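Local coordinates for myosin-I heavy chain (Dictyostelium discoideum, PDB 5EJR), which is an actin-based motor with ATPase activity that acts in the early steps of phagocytosis and in adhesion, seen here as its MyTH4-FERM tail region, at residues Thr473-Thr478 with Lys486-Thr491; Gly254-Asn259 with Gln293-Phe298; Arg15-Ala20 with Asp37-Phe42; Phe44-Ile49 with Lys117-Glu122; Ile346-Leu351 with Ser388-Gln393. One frame throughout, in Å; residues are numbered along the deposited sequence. Where two conformers were deposited one is given.

How the contacts relate
From the N terminus, contact 3 comes first, folding the loop that follows helix 15-25 back onto that helix. Contact 4 begins two residues later and closes a 67-residue, largely helical loop within the MyTH4 region; their centres lie about 18 Å apart. Contact 2 then joins strands 253-259 and 290-296 of the ubiquitin-like part of the FERM region, contact 5 crosses helices 341-355 and 383-394 of its helical part, and contact 1 closes a hairpin in the PTB-like part. All five follow in series, so none nests in or crosses another. Contacts 3 and 5 are farthest apart, about 84 Å between centres, in an elongated chain.

Contact 1 (Thr473-Thr478 with Lys486-Thr491); sequences TFCIMT and KQTFTT
F474 and F489 form an antiparallel hydrogen-bonded pair in which each amide serves the other's carbonyl: F474 N reaches F489 O at 2.9 Å, and F489 N reaches F474 O at 2.8 Å. I476 and Q487 repeat the exchange, I476 N to Q487 O at 2.8 Å and Q487 N to I476 O at 3.0 Å, the last nearly straight at 170°. The alternate pairs, C475 with T488 between them and T473-T490 and M477-K486 on the flanks, are non-hydrogen-bonded. Their backbones look elsewhere: C475 bonds with A468 and M477 with N466, while T490 pairs with Q428. T473 OG1 is satisfied by T470 OG1, and T491 OG1 by E493 N. F474, I476, Q487 and F489 share one face of this hairpin in the PTB-like part of the FERM region. The F474 and F489 side chains lie side by side and point the same way, CD2 of F474 3.6 Å from CD2 of F489, their ring planes oblique at 31°. I476 CG1 meets the F489 ring at its edge, 4.0 Å from CE2. I497 of helix 494-505 packs on F474. With these backbone groups paired, F474, I476 and F489 can probably be buried at little polar cost.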
# COMPACT_ATOMS: atom_id res chain seq x y z
N THR A 473 11.62 -12.70 8.50
CA THR A 473 11.81 -12.69 9.96
C THR A 473 12.05 -11.31 10.55
O THR A 473 12.53 -10.41 9.87
CB THR A 473 12.97 -13.60 10.45
OG1 THR A 473 14.22 -13.06 10.01
CG2 THR A 473 12.83 -15.08 10.04
N PHE A 474 11.76 -11.19 11.85
CA PHE A 474 12.09 -10.05 12.69
C PHE A 474 12.97 -10.62 13.81
O PHE A 474 12.65 -11.66 14.38
CB PHE A 474 10.83 -9.32 13.19
CG PHE A 474 11.02 -8.32 14.31
CD1 PHE A 474 11.97 -7.31 14.22
CD2 PHE A 474 10.22 -8.37 15.45
CE1 PHE A 474 12.14 -6.38 15.25
CE2 PHE A 474 10.39 -7.44 16.47
CZ PHE A 474 11.33 -6.44 16.36
N CYS A 475 14.09 -9.95 14.10
CA CYS A 475 15.05 -10.40 15.11
C CYS A 475 15.41 -9.29 16.10
O CYS A 475 15.70 -8.18 15.68
CB CYS A 475 16.30 -10.95 14.42
SG CYS A 475 17.60 -11.46 15.56
N ILE A 476 15.43 -9.61 17.42
CA ILE A 476 15.81 -8.67 18.50
C ILE A 476 17.07 -9.20 19.20
O ILE A 476 17.11 -10.36 19.56
CB ILE A 476 14.67 -8.29 19.52
CG1 ILE A 476 14.10 -9.50 20.27
CG2 ILE A 476 13.53 -7.49 18.83
CD1 ILE A 476 13.22 -9.12 21.51
N MET A 477 18.10 -8.36 19.34
CA MET A 477 19.32 -8.77 20.05
C MET A 477 19.17 -8.31 21.51
O MET A 477 19.08 -7.11 21.78
CB MET A 477 20.60 -8.23 19.35
CG MET A 477 21.92 -8.79 19.92
SD MET A 477 21.91 -10.58 20.29
CE MET A 477 22.68 -11.24 18.83
N THR A 478 19.01 -9.28 22.43
CA THR A 478 18.81 -9.04 23.86
C THR A 478 20.10 -9.29 24.66
O THR A 478 20.27 -10.35 25.26
CB THR A 478 17.61 -9.84 24.40
OG1 THR A 478 17.86 -11.24 24.25
CG2 THR A 478 16.30 -9.46 23.72
N LYS A 486 19.75 -13.95 20.90
CA LYS A 486 19.06 -13.56 19.67
C LYS A 486 17.64 -14.15 19.71
O LYS A 486 17.51 -15.36 19.89
CB LYS A 486 19.84 -14.21 18.52
CG LYS A 486 19.78 -13.55 17.20
CD LYS A 486 20.90 -14.12 16.38
CE LYS A 486 20.65 -13.87 14.94
NZ LYS A 486 21.76 -14.35 14.11
N GLN A 487 16.59 -13.32 19.54
CA GLN A 487 15.20 -13.79 19.51
C GLN A 487 14.61 -13.47 18.16
O GLN A 487 14.58 -12.30 17.77
CB GLN A 487 14.34 -13.17 20.63
CG GLN A 487 14.86 -13.40 22.05
CD GLN A 487 14.57 -14.78 22.58
OE1 GLN A 487 13.84 -15.59 21.97
NE2 GLN A 487 15.12 -15.05 23.75
N THR A 488 14.12 -14.50 17.46
CA THR A 488 13.62 -14.42 16.09
C THR A 488 12.14 -14.80 15.97
O THR A 488 11.69 -15.76 16.59
CB THR A 488 14.54 -15.28 15.20
OG1 THR A 488 15.87 -14.81 15.36
CG2 THR A 488 14.16 -15.24 13.73
N PHE A 489 11.40 -14.06 15.11
CA PHE A 489 9.97 -14.27 14.90
C PHE A 489 9.67 -14.30 13.41
O PHE A 489 10.17 -13.45 12.66
CB PHE A 489 9.15 -13.15 15.58
CG PHE A 489 9.70 -12.68 16.91
CD1 PHE A 489 9.34 -13.30 18.09
CD2 PHE A 489 10.58 -11.60 16.98
CE1 PHE A 489 9.83 -12.85 19.32
CE2 PHE A 489 11.08 -11.15 18.20
CZ PHE A 489 10.69 -11.77 19.37
N THR A 490 8.87 -15.27 12.98
CA THR A 490 8.53 -15.44 11.56
C THR A 490 7.40 -14.53 11.19
O THR A 490 6.32 -14.62 11.78
CB THR A 490 8.30 -16.94 11.24
OG1 THR A 490 9.51 -17.65 11.53
CG2 THR A 490 7.85 -17.19 9.80
N THR A 491 7.66 -13.63 10.21
CA THR A 491 6.74 -12.61 9.72
C THR A 491 7.33 -11.94 8.49
O THR A 491 8.53 -11.65 8.47
CB THR A 491 6.45 -11.51 10.81
OG1 THR A 491 5.83 -10.38 10.19
CG2 THR A 491 7.71 -11.01 11.54

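Contact 2 (Gly254-Asn259 with Gln293-Phe298); sequences GISAVN and QVRRRF. With EDO (1,2-ethanediol), chain E.
S256 OG takes the shortest polar bond here, from R297 NH2 at 2.8 Å with an angle of 154° at the hydrogen. The same NH2 makes a weak second bond to I255 O at 3.1 Å, while R297 NE donates to O1 of a bound 1,2-ethanediol, also at 3.1 Å. That diol, probably from the crystallisation liquor, is held in turn by S499 OG and E270 N. R297 CG stands anti to its backbone N (chi1 -176°), and bends at chi2 and chi3 bring the guanidinium edge to strand 253-259, where a glycine, G254, leaves the approach clear. Behind this grip the strands pair antiparallel: G254 N and R295 O are 3.0 Å apart, and S256 exchanges two bonds with Q293. R295 NH1 donates to Q293 OE1 from above the carbonyl plane, while its NH2 forms a salt bridge with E330. On the opposite face, I255 CG1 packs 3.9 Å from V294 CG2, both residues touching helix 232-243, as in the sheet-over-helix of ubiquitin-like domains. The chemistry thus divides by face, apolar toward the helix and hydrogen-bonded arginine on the other, with the NH2 bond to S256 OG probably limiting rotation of the R297 guanidinium.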
# COMPACT_ATOMS: atom_id res chain seq x y z
N GLY A 254 -1.58 6.57 11.92
CA GLY A 254 -1.11 5.72 10.84
C GLY A 254 -2.30 5.26 10.02
O GLY A 254 -3.43 5.67 10.29
N ILE A 255 -2.05 4.35 9.08
CA ILE A 255 -3.08 3.79 8.21
C ILE A 255 -3.05 2.28 8.22
O ILE A 255 -1.97 1.69 8.28
CB ILE A 255 -2.92 4.41 6.79
CG1 ILE A 255 -3.42 5.88 6.80
CG2 ILE A 255 -3.62 3.56 5.69
CD1 ILE A 255 -3.39 6.61 5.50
N SER A 256 -4.24 1.67 8.18
CA SER A 256 -4.45 0.23 8.06
C SER A 256 -5.27 -0.10 6.79
O SER A 256 -6.13 0.69 6.38
CB SER A 256 -5.16 -0.31 9.30
OG SER A 256 -4.30 -0.24 10.43
N ALA A 257 -4.98 -1.24 6.18
CA ALA A 257 -5.71 -1.76 5.01
C ALA A 257 -6.78 -2.66 5.62
O ALA A 257 -6.44 -3.61 6.32
CB ALA A 257 -4.79 -2.57 4.10
N VAL A 258 -8.04 -2.30 5.44
CA VAL A 258 -9.17 -3.02 6.04
C VAL A 258 -10.02 -3.72 4.98
O VAL A 258 -10.45 -3.07 4.04
CB VAL A 258 -10.05 -2.04 6.90
CG1 VAL A 258 -11.28 -2.75 7.49
CG2 VAL A 258 -9.23 -1.35 8.00
N ASN A 259 -10.30 -5.03 5.16
CA ASN A 259 -11.19 -5.83 4.31
C ASN A 259 -12.25 -6.46 5.23
O ASN A 259 -11.93 -7.31 6.06
CB ASN A 259 -10.42 -6.91 3.53
CG ASN A 259 -11.23 -7.65 2.48
OD1 ASN A 259 -12.40 -8.01 2.69
ND2 ASN A 259 -10.61 -7.92 1.33
N GLN A 293 -7.95 3.04 6.27
CA GLN A 293 -8.56 3.65 7.44
C GLN A 293 -7.47 4.28 8.35
O GLN A 293 -6.48 3.62 8.66
CB GLN A 293 -9.42 2.63 8.18
CG GLN A 293 -9.92 3.05 9.57
CD GLN A 293 -10.47 1.86 10.34
OE1 GLN A 293 -9.73 1.02 10.83
NE2 GLN A 293 -11.78 1.79 10.52
N VAL A 294 -7.63 5.55 8.70
CA VAL A 294 -6.74 6.25 9.61
C VAL A 294 -7.05 5.71 11.00
O VAL A 294 -8.21 5.52 11.36
CB VAL A 294 -6.83 7.80 9.51
CG1 VAL A 294 -6.20 8.48 10.73
CG2 VAL A 294 -6.15 8.29 8.24
N ARG A 295 -6.00 5.40 11.75
CA ARG A 295 -6.13 4.90 13.11
C ARG A 295 -5.10 5.59 13.96
O ARG A 295 -4.04 5.97 13.46
CB ARG A 295 -5.89 3.38 13.16
CG ARG A 295 -7.01 2.55 12.53
CD ARG A 295 -6.85 1.09 12.90
NE ARG A 295 -7.26 0.80 14.28
CZ ARG A 295 -8.52 0.64 14.68
NH1 ARG A 295 -9.52 0.84 13.84
NH2 ARG A 295 -8.78 0.31 15.94
N ARG A 296 -5.37 5.72 15.25
CA ARG A 296 -4.34 6.25 16.14
C ARG A 296 -3.45 5.05 16.41
O ARG A 296 -3.93 3.98 16.84
CB ARG A 296 -4.88 6.85 17.43
CG ARG A 296 -3.67 7.39 18.20
CD ARG A 296 -4.07 8.13 19.38
NE ARG A 296 -2.93 8.42 20.25
CZ ARG A 296 -3.04 9.19 21.31
NH1 ARG A 296 -4.21 9.76 21.59
NH2 ARG A 296 -2.01 9.40 22.10
N ARG A 297 -2.20 5.18 15.99
CA ARG A 297 -1.22 4.12 16.01
C ARG A 297 -0.40 4.10 17.28
O ARG A 297 -0.18 3.04 17.83
CB ARG A 297 -0.32 4.24 14.77
CG ARG A 297 0.74 3.11 14.60
CD ARG A 297 0.15 1.77 14.17
NE ARG A 297 -0.50 1.84 12.86
CZ ARG A 297 -1.70 1.33 12.58
NH1 ARG A 297 -2.40 0.71 13.53
NH2 ARG A 297 -2.21 1.44 11.36
N PHE A 298 0.06 5.26 17.75
CA PHE A 298 0.95 5.32 18.90
C PHE A 298 0.34 5.95 20.15
O PHE A 298 -0.37 6.94 20.07
CB PHE A 298 2.24 6.04 18.50
CG PHE A 298 2.94 5.39 17.33
CD1 PHE A 298 3.62 4.18 17.48
CD2 PHE A 298 2.99 6.02 16.09
CE1 PHE A 298 4.29 3.59 16.40
CE2 PHE A 298 3.69 5.45 15.01
CZ PHE A 298 4.32 4.23 15.17
C1 EDO E . 2.89 2.42 11.54
O1 EDO E . 1.69 3.07 11.08
C2 EDO E . 3.58 1.65 10.34
O2 EDO E . 4.27 2.61 9.55

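Contact 3 (Arg15-Ala20 with Asp37-Phe42); sequences RSFKRA and DPNTAF
The F17 ring lies flat over P38, whose CB sits 3.5 Å from the ring centroid and only 6° off the normal, a well-centred CH-pi contact. N39 comes to the rim instead: its OD1 lies near the ring plane, 3.4 Å from F17 CZ, with the amide turned almost perpendicular to the ring. F42 also meets F17 rim to rim, F42 CE2 to F17 CE1 at 3.6 Å, the two planes 61° apart. This joins helix 15-25 to the 3-10 segment 38-41 in the loop leading toward helix 58-75, and F42 continues the packing onto L6 and A10 of helix 5-11. An alanine at F17 would probably leave P38 without its aromatic partner and open a gap beside F42. Next to the ring, S16 OG lies between its backbone N and carbonyl carbon (chi1 66°), from where it donates to a lone pair of P38 O at 2.9 Å. The N39 amide is steadied by ND2, which donates at 2.9 Å to the syn lone pair of D37 OD1.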
# COMPACT_ATOMS: atom_id res chain seq x y z
N ARG A 15 18.78 -7.98 -33.75
CA ARG A 15 18.98 -9.20 -34.53
C ARG A 15 18.96 -8.87 -36.03
O ARG A 15 19.90 -9.24 -36.74
CB ARG A 15 17.89 -10.24 -34.21
CG ARG A 15 17.93 -10.79 -32.78
CD ARG A 15 17.14 -12.08 -32.69
NE ARG A 15 16.90 -12.50 -31.31
CZ ARG A 15 17.74 -13.22 -30.57
NH1 ARG A 15 18.92 -13.58 -31.07
NH2 ARG A 15 17.42 -13.58 -29.34
N SER A 16 17.91 -8.14 -36.49
CA SER A 16 17.68 -7.72 -37.88
C SER A 16 18.84 -6.95 -38.51
O SER A 16 19.13 -7.15 -39.69
CB SER A 16 16.38 -6.94 -38.01
OG SER A 16 16.46 -5.70 -37.32
N PHE A 17 19.52 -6.09 -37.72
CA PHE A 17 20.67 -5.32 -38.18
C PHE A 17 21.96 -6.15 -38.19
O PHE A 17 22.83 -5.91 -39.02
CB PHE A 17 20.85 -4.05 -37.33
CG PHE A 17 19.84 -2.96 -37.62
CD1 PHE A 17 18.59 -2.99 -37.03
CD2 PHE A 17 20.15 -1.92 -38.48
CE1 PHE A 17 17.65 -1.99 -37.30
CE2 PHE A 17 19.21 -0.92 -38.75
CZ PHE A 17 17.97 -0.96 -38.15
N LYS A 18 22.08 -7.11 -37.26
CA LYS A 18 23.23 -7.99 -37.13
C LYS A 18 23.27 -9.04 -38.26
O LYS A 18 24.33 -9.24 -38.86
CB LYS A 18 23.25 -8.66 -35.75
CG LYS A 18 23.83 -7.78 -34.65
CD LYS A 18 23.81 -8.51 -33.31
CE LYS A 18 24.55 -7.79 -32.22
NZ LYS A 18 26.01 -7.70 -32.48
N ARG A 19 22.11 -9.72 -38.53
CA ARG A 19 21.93 -10.74 -39.57
C ARG A 19 22.21 -10.17 -40.97
O ARG A 19 22.82 -10.85 -41.80
CB ARG A 19 20.51 -11.33 -39.53
CG ARG A 19 20.18 -12.17 -38.31
CD ARG A 19 18.70 -12.50 -38.32
NE ARG A 19 18.24 -13.07 -37.05
CZ ARG A 19 17.95 -14.36 -36.86
NH1 ARG A 19 18.06 -15.22 -37.86
NH2 ARG A 19 17.54 -14.78 -35.67
N ALA A 20 21.78 -8.91 -41.21
CA ALA A 20 21.99 -8.19 -42.47
C ALA A 20 23.47 -7.83 -42.67
O ALA A 20 23.93 -7.73 -43.81
CB ALA A 20 21.14 -6.92 -42.49
N ASP A 37 14.97 -5.53 -45.20
CA ASP A 37 15.24 -4.22 -44.56
C ASP A 37 15.25 -4.32 -43.01
O ASP A 37 14.21 -4.62 -42.41
CB ASP A 37 14.31 -3.08 -45.07
CG ASP A 37 14.44 -1.74 -44.36
OD1 ASP A 37 15.57 -1.40 -43.94
OD2 ASP A 37 13.42 -1.02 -44.28
N PRO A 38 16.43 -4.08 -42.37
CA PRO A 38 16.52 -4.22 -40.90
C PRO A 38 15.65 -3.26 -40.08
O PRO A 38 15.29 -3.59 -38.95
CB PRO A 38 18.01 -4.02 -40.62
CG PRO A 38 18.51 -3.21 -41.77
CD PRO A 38 17.74 -3.73 -42.95
N ASN A 39 15.31 -2.10 -40.66
CA ASN A 39 14.48 -1.07 -40.01
C ASN A 39 13.03 -1.53 -39.76
O ASN A 39 12.37 -0.95 -38.89
CB ASN A 39 14.53 0.25 -40.80
CG ASN A 39 15.92 0.83 -40.92
OD1 ASN A 39 16.45 1.47 -40.01
ND2 ASN A 39 16.55 0.61 -42.06
N THR A 40 12.54 -2.58 -40.47
CA THR A 40 11.18 -3.14 -40.31
C THR A 40 10.92 -3.70 -38.89
O THR A 40 9.76 -3.95 -38.52
CB THR A 40 10.86 -4.16 -41.41
OG1 THR A 40 11.69 -5.31 -41.26
CG2 THR A 40 10.99 -3.60 -42.82
N ALA A 41 12.00 -3.91 -38.10
CA ALA A 41 11.93 -4.40 -36.74
C ALA A 41 11.38 -3.31 -35.81
O ALA A 41 10.84 -3.63 -34.77
CB ALA A 41 13.31 -4.84 -36.27
N PHE A 42 11.50 -2.02 -36.22
CA PHE A 42 10.99 -0.86 -35.49
C PHE A 42 9.51 -0.59 -35.77
O PHE A 42 8.94 0.34 -35.19
CB PHE A 42 11.79 0.39 -35.87
CG PHE A 42 13.21 0.44 -35.37
CD1 PHE A 42 13.49 0.51 -34.01
CD2 PHE A 42 14.28 0.50 -36.26
CE1 PHE A 42 14.81 0.59 -33.55
CE2 PHE A 42 15.59 0.58 -35.80
CZ PHE A 42 15.84 0.63 -34.45

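Contact 4 (Phe44-Ile49 with Lys117-Glu122); sequences FNKDPI and KNPKVE
N118 lays its side-chain amide over one face of the F44 ring, the two planes only 18° apart. OD1 stands 3.7 Å above the ring plane over its centre, and ND2 comes 3.6 Å from F44 CD2. The ring reaches this place with CG anti to its own backbone N (chi1 172°), beside the carbonyl carbon. P119 completes the close part, crossing the ring at about a right angle with its CD 3.5 Å from F44 CE1. The amide is itself held in place: ND2 bonds to S123 OG, and OD1 accepts from K120 N at 3.2 Å in an Asx turn, the donor lying above the carbonyl plane. K120 is the N-cap of helix 121-137, so in the MyTH4 region the stack joins the turn that starts this helix to the loop between helices 15-25 and 58-75. N118 also touches M75, the last residue of helix 58-75. The other side is solvent-exposed and held more loosely. A water bridges the segments, giving a hydrogen bond to N118 OD1 at 2.7 Å and accepting one from K46 NZ at 3.0 Å. The K46 chain bends at chi2 and slides past P119 in the opposite direction, CE 3.7 Å from P119 CG. No direct hydrogen bond crosses here, and K46 NZ lies 5.3 Å from K120 NZ, a like-charged pair that would probably repel mildly and draw on water.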
# COMPACT_ATOMS: atom_id res chain seq x y z
N PHE A 44 5.30 -1.64 -36.22
CA PHE A 44 4.18 -2.43 -35.71
C PHE A 44 3.85 -3.62 -36.61
O PHE A 44 3.91 -3.50 -37.84
CB PHE A 44 2.92 -1.54 -35.51
CG PHE A 44 1.65 -2.30 -35.16
CD1 PHE A 44 0.83 -2.82 -36.16
CD2 PHE A 44 1.31 -2.56 -33.84
CE1 PHE A 44 -0.30 -3.58 -35.84
CE2 PHE A 44 0.16 -3.30 -33.52
CZ PHE A 44 -0.63 -3.81 -34.52
N ASN A 45 3.48 -4.74 -36.00
CA ASN A 45 3.03 -5.94 -36.68
C ASN A 45 1.99 -6.61 -35.80
O ASN A 45 2.15 -6.66 -34.58
CB ASN A 45 4.17 -6.90 -37.01
CG ASN A 45 3.80 -7.92 -38.06
OD1 ASN A 45 2.89 -8.75 -37.88
ND2 ASN A 45 4.48 -7.86 -39.19
N LYS A 46 0.91 -7.10 -36.42
CA LYS A 46 -0.22 -7.75 -35.76
C LYS A 46 0.11 -9.13 -35.18
O LYS A 46 -0.66 -9.63 -34.36
CB LYS A 46 -1.43 -7.87 -36.72
CG LYS A 46 -2.02 -6.54 -37.21
CD LYS A 46 -3.12 -6.01 -36.28
CE LYS A 46 -3.78 -4.76 -36.83
NZ LYS A 46 -4.63 -4.09 -35.81
N ASP A 47 1.21 -9.75 -35.63
CA ASP A 47 1.64 -11.08 -35.21
C ASP A 47 2.64 -11.06 -34.05
O ASP A 47 3.53 -10.20 -34.04
CB ASP A 47 2.23 -11.86 -36.40
CG ASP A 47 1.24 -12.19 -37.51
OD1 ASP A 47 0.02 -12.28 -37.22
OD2 ASP A 47 1.69 -12.38 -38.67
N PRO A 48 2.55 -12.03 -33.10
CA PRO A 48 3.52 -12.06 -31.99
C PRO A 48 4.90 -12.48 -32.48
O PRO A 48 5.01 -13.45 -33.23
CB PRO A 48 2.94 -13.11 -31.03
CG PRO A 48 1.55 -13.41 -31.52
CD PRO A 48 1.58 -13.13 -32.99
N ILE A 49 5.96 -11.74 -32.07
CA ILE A 49 7.36 -12.00 -32.44
C ILE A 49 7.81 -13.40 -31.95
O ILE A 49 7.45 -13.83 -30.84
CB ILE A 49 8.34 -10.87 -32.04
CG1 ILE A 49 8.44 -10.68 -30.49
CG2 ILE A 49 7.99 -9.56 -32.78
CD1 ILE A 49 9.59 -9.82 -29.95
N LYS A 117 3.82 3.13 -36.74
CA LYS A 117 3.04 2.66 -37.90
C LYS A 117 1.99 1.61 -37.50
O LYS A 117 1.88 0.53 -38.09
CB LYS A 117 3.93 2.20 -39.08
CG LYS A 117 4.89 3.28 -39.59
CD LYS A 117 5.68 2.82 -40.82
CE LYS A 117 6.82 3.75 -41.19
NZ LYS A 117 6.34 5.08 -41.68
N ASN A 118 1.20 1.96 -36.48
CA ASN A 118 0.13 1.14 -35.96
C ASN A 118 -1.16 1.58 -36.70
O ASN A 118 -1.45 2.78 -36.72
CB ASN A 118 0.01 1.39 -34.45
CG ASN A 118 -0.85 0.41 -33.69
OD1 ASN A 118 -1.84 -0.13 -34.19
ND2 ASN A 118 -0.50 0.18 -32.43
N PRO A 119 -1.94 0.67 -37.32
CA PRO A 119 -3.16 1.11 -38.04
C PRO A 119 -4.28 1.61 -37.13
O PRO A 119 -5.30 2.09 -37.62
CB PRO A 119 -3.58 -0.15 -38.82
CG PRO A 119 -3.06 -1.29 -38.01
CD PRO A 119 -1.75 -0.80 -37.43
N LYS A 120 -4.10 1.47 -35.79
CA LYS A 120 -5.10 1.91 -34.81
C LYS A 120 -4.48 2.89 -33.83
O LYS A 120 -3.51 2.55 -33.14
CB LYS A 120 -5.76 0.73 -34.08
CG LYS A 120 -6.54 -0.21 -34.99
CD LYS A 120 -7.18 -1.35 -34.21
CE LYS A 120 -8.06 -2.23 -35.08
NZ LYS A 120 -9.29 -1.53 -35.55
N VAL A 121 -5.03 4.11 -33.79
CA VAL A 121 -4.60 5.18 -32.89
C VAL A 121 -4.92 4.81 -31.43
O VAL A 121 -4.19 5.23 -30.54
CB VAL A 121 -5.17 6.56 -33.33
CG1 VAL A 121 -6.60 6.79 -32.82
CG2 VAL A 121 -4.25 7.70 -32.91
N GLU A 122 -5.98 3.97 -31.22
CA GLU A 122 -6.44 3.52 -29.91
C GLU A 122 -5.66 2.30 -29.39
O GLU A 122 -6.02 1.73 -28.35
CB GLU A 122 -7.97 3.26 -29.90
CG GLU A 122 -8.43 2.00 -30.62
CD GLU A 122 -9.54 1.26 -29.90
OE1 GLU A 122 -9.23 0.25 -29.21
OE2 GLU A 122 -10.71 1.68 -30.00
O HOH W 1 -3.76 -2.02 -33.87

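Contact 5 (Ile346-Leu351 with Ser388-Gln393); sequences IIAAIL and SMIESQ
I346 meets Q393 first, its CG1 lying 3.3 Å from Q393 OE1 and 3.9 Å from Q393 CG, the side chains slanting across each other. Q393 CG stands anti to its carbonyl carbon, and a bend at chi2 (-57°) turns CD back toward I346. At A348 the partner changes to I390, whose CD1 touches A348 CB at 3.6 Å. A349 follows, its CB 4.0 Å from Q393 CB. An alanine at Q393 would keep the CB contact with A349 but would probably leave I346 CG1 without its cover from the glutamine's outer atoms. The segments 346-351 and 388-393, of helices 341-355 and 383-394, cross at -66° with axes 8.4 Å apart, within the helical part of the FERM region. The first helix turns its other flank, I347 and L351, onto W331 of helix 317-332 and F409 of helix 402-416. With no hydrogen bond between the segments, the crossing rests on van der Waals packing, and the small A348 and A349 probably help the axes come this close.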
# COMPACT_ATOMS: atom_id res chain seq x y z
N ILE A 346 -19.71 -1.42 34.82
CA ILE A 346 -19.25 -0.03 35.09
C ILE A 346 -19.01 0.66 33.75
O ILE A 346 -19.41 1.81 33.56
CB ILE A 346 -17.98 -0.02 36.02
CG1 ILE A 346 -18.35 -0.47 37.44
CG2 ILE A 346 -17.32 1.40 36.07
CD1 ILE A 346 -17.15 -1.02 38.34
N ILE A 347 -18.39 -0.07 32.78
CA ILE A 347 -18.11 0.46 31.44
C ILE A 347 -19.41 0.79 30.75
O ILE A 347 -19.58 1.89 30.24
CB ILE A 347 -17.18 -0.47 30.61
CG1 ILE A 347 -15.74 -0.47 31.22
CG2 ILE A 347 -17.15 -0.04 29.12
CD1 ILE A 347 -14.87 -1.78 30.88
N ALA A 348 -20.36 -0.17 30.78
CA ALA A 348 -21.67 0.01 30.18
C ALA A 348 -22.36 1.23 30.81
O ALA A 348 -22.81 2.09 30.06
CB ALA A 348 -22.49 -1.26 30.38
N ALA A 349 -22.27 1.41 32.17
CA ALA A 349 -22.87 2.59 32.84
C ALA A 349 -22.33 3.92 32.34
O ALA A 349 -23.12 4.83 32.08
CB ALA A 349 -22.76 2.49 34.36
N ILE A 350 -20.99 4.02 32.16
CA ILE A 350 -20.35 5.25 31.67
C ILE A 350 -20.79 5.53 30.26
O ILE A 350 -21.13 6.65 29.95
CB ILE A 350 -18.79 5.16 31.75
CG1 ILE A 350 -18.32 5.09 33.19
CG2 ILE A 350 -18.14 6.35 31.02
CD1 ILE A 350 -16.91 4.59 33.32
N LEU A 351 -20.72 4.52 29.39
CA LEU A 351 -21.10 4.67 27.99
C LEU A 351 -22.56 5.04 27.81
O LEU A 351 -22.89 5.77 26.87
CB LEU A 351 -20.72 3.42 27.16
CG LEU A 351 -19.20 3.10 27.04
CD1 LEU A 351 -18.97 1.94 26.12
CD2 LEU A 351 -18.43 4.29 26.49
N SER A 388 -29.99 -5.42 35.19
CA SER A 388 -29.95 -5.31 36.65
C SER A 388 -28.54 -4.87 37.16
O SER A 388 -28.47 -4.00 38.03
CB SER A 388 -30.33 -6.65 37.27
OG SER A 388 -30.47 -6.48 38.67
N MET A 389 -27.45 -5.47 36.64
CA MET A 389 -26.08 -5.13 37.07
C MET A 389 -25.71 -3.70 36.64
O MET A 389 -25.07 -2.97 37.39
CB MET A 389 -25.07 -6.15 36.53
CG MET A 389 -25.13 -7.48 37.24
SD MET A 389 -23.90 -8.63 36.61
CE MET A 389 -22.44 -8.04 37.51
N ILE A 390 -26.10 -3.30 35.43
CA ILE A 390 -25.85 -1.98 34.88
C ILE A 390 -26.68 -0.94 35.68
O ILE A 390 -26.14 0.10 36.09
CB ILE A 390 -26.08 -1.96 33.36
CG1 ILE A 390 -24.99 -2.79 32.67
CG2 ILE A 390 -26.11 -0.56 32.80
CD1 ILE A 390 -25.33 -3.27 31.28
N GLU A 391 -27.97 -1.26 35.97
CA GLU A 391 -28.81 -0.38 36.79
C GLU A 391 -28.12 -0.10 38.15
O GLU A 391 -28.07 1.06 38.59
CB GLU A 391 -30.20 -1.02 36.94
CG GLU A 391 -31.15 -0.31 37.87
CD GLU A 391 -32.46 -1.06 37.89
OE1 GLU A 391 -32.50 -2.11 38.55
OE2 GLU A 391 -33.38 -0.70 37.12
N SER A 392 -27.53 -1.11 38.77
CA SER A 392 -26.81 -0.94 40.04
C SER A 392 -25.58 0.02 39.93
O SER A 392 -25.38 0.84 40.82
CB SER A 392 -26.42 -2.29 40.62
OG SER A 392 -27.56 -2.98 41.09
N GLN A 393 -24.81 -0.08 38.85
CA GLN A 393 -23.63 0.79 38.65
C GLN A 393 -24.01 2.23 38.36
O GLN A 393 -23.30 3.16 38.78
CB GLN A 393 -22.68 0.22 37.60
CG GLN A 393 -22.12 -1.15 38.01
CD GLN A 393 -21.40 -1.10 39.35
OE1 GLN A 393 -20.73 -0.13 39.70
NE2 GLN A 393 -21.61 -2.13 40.16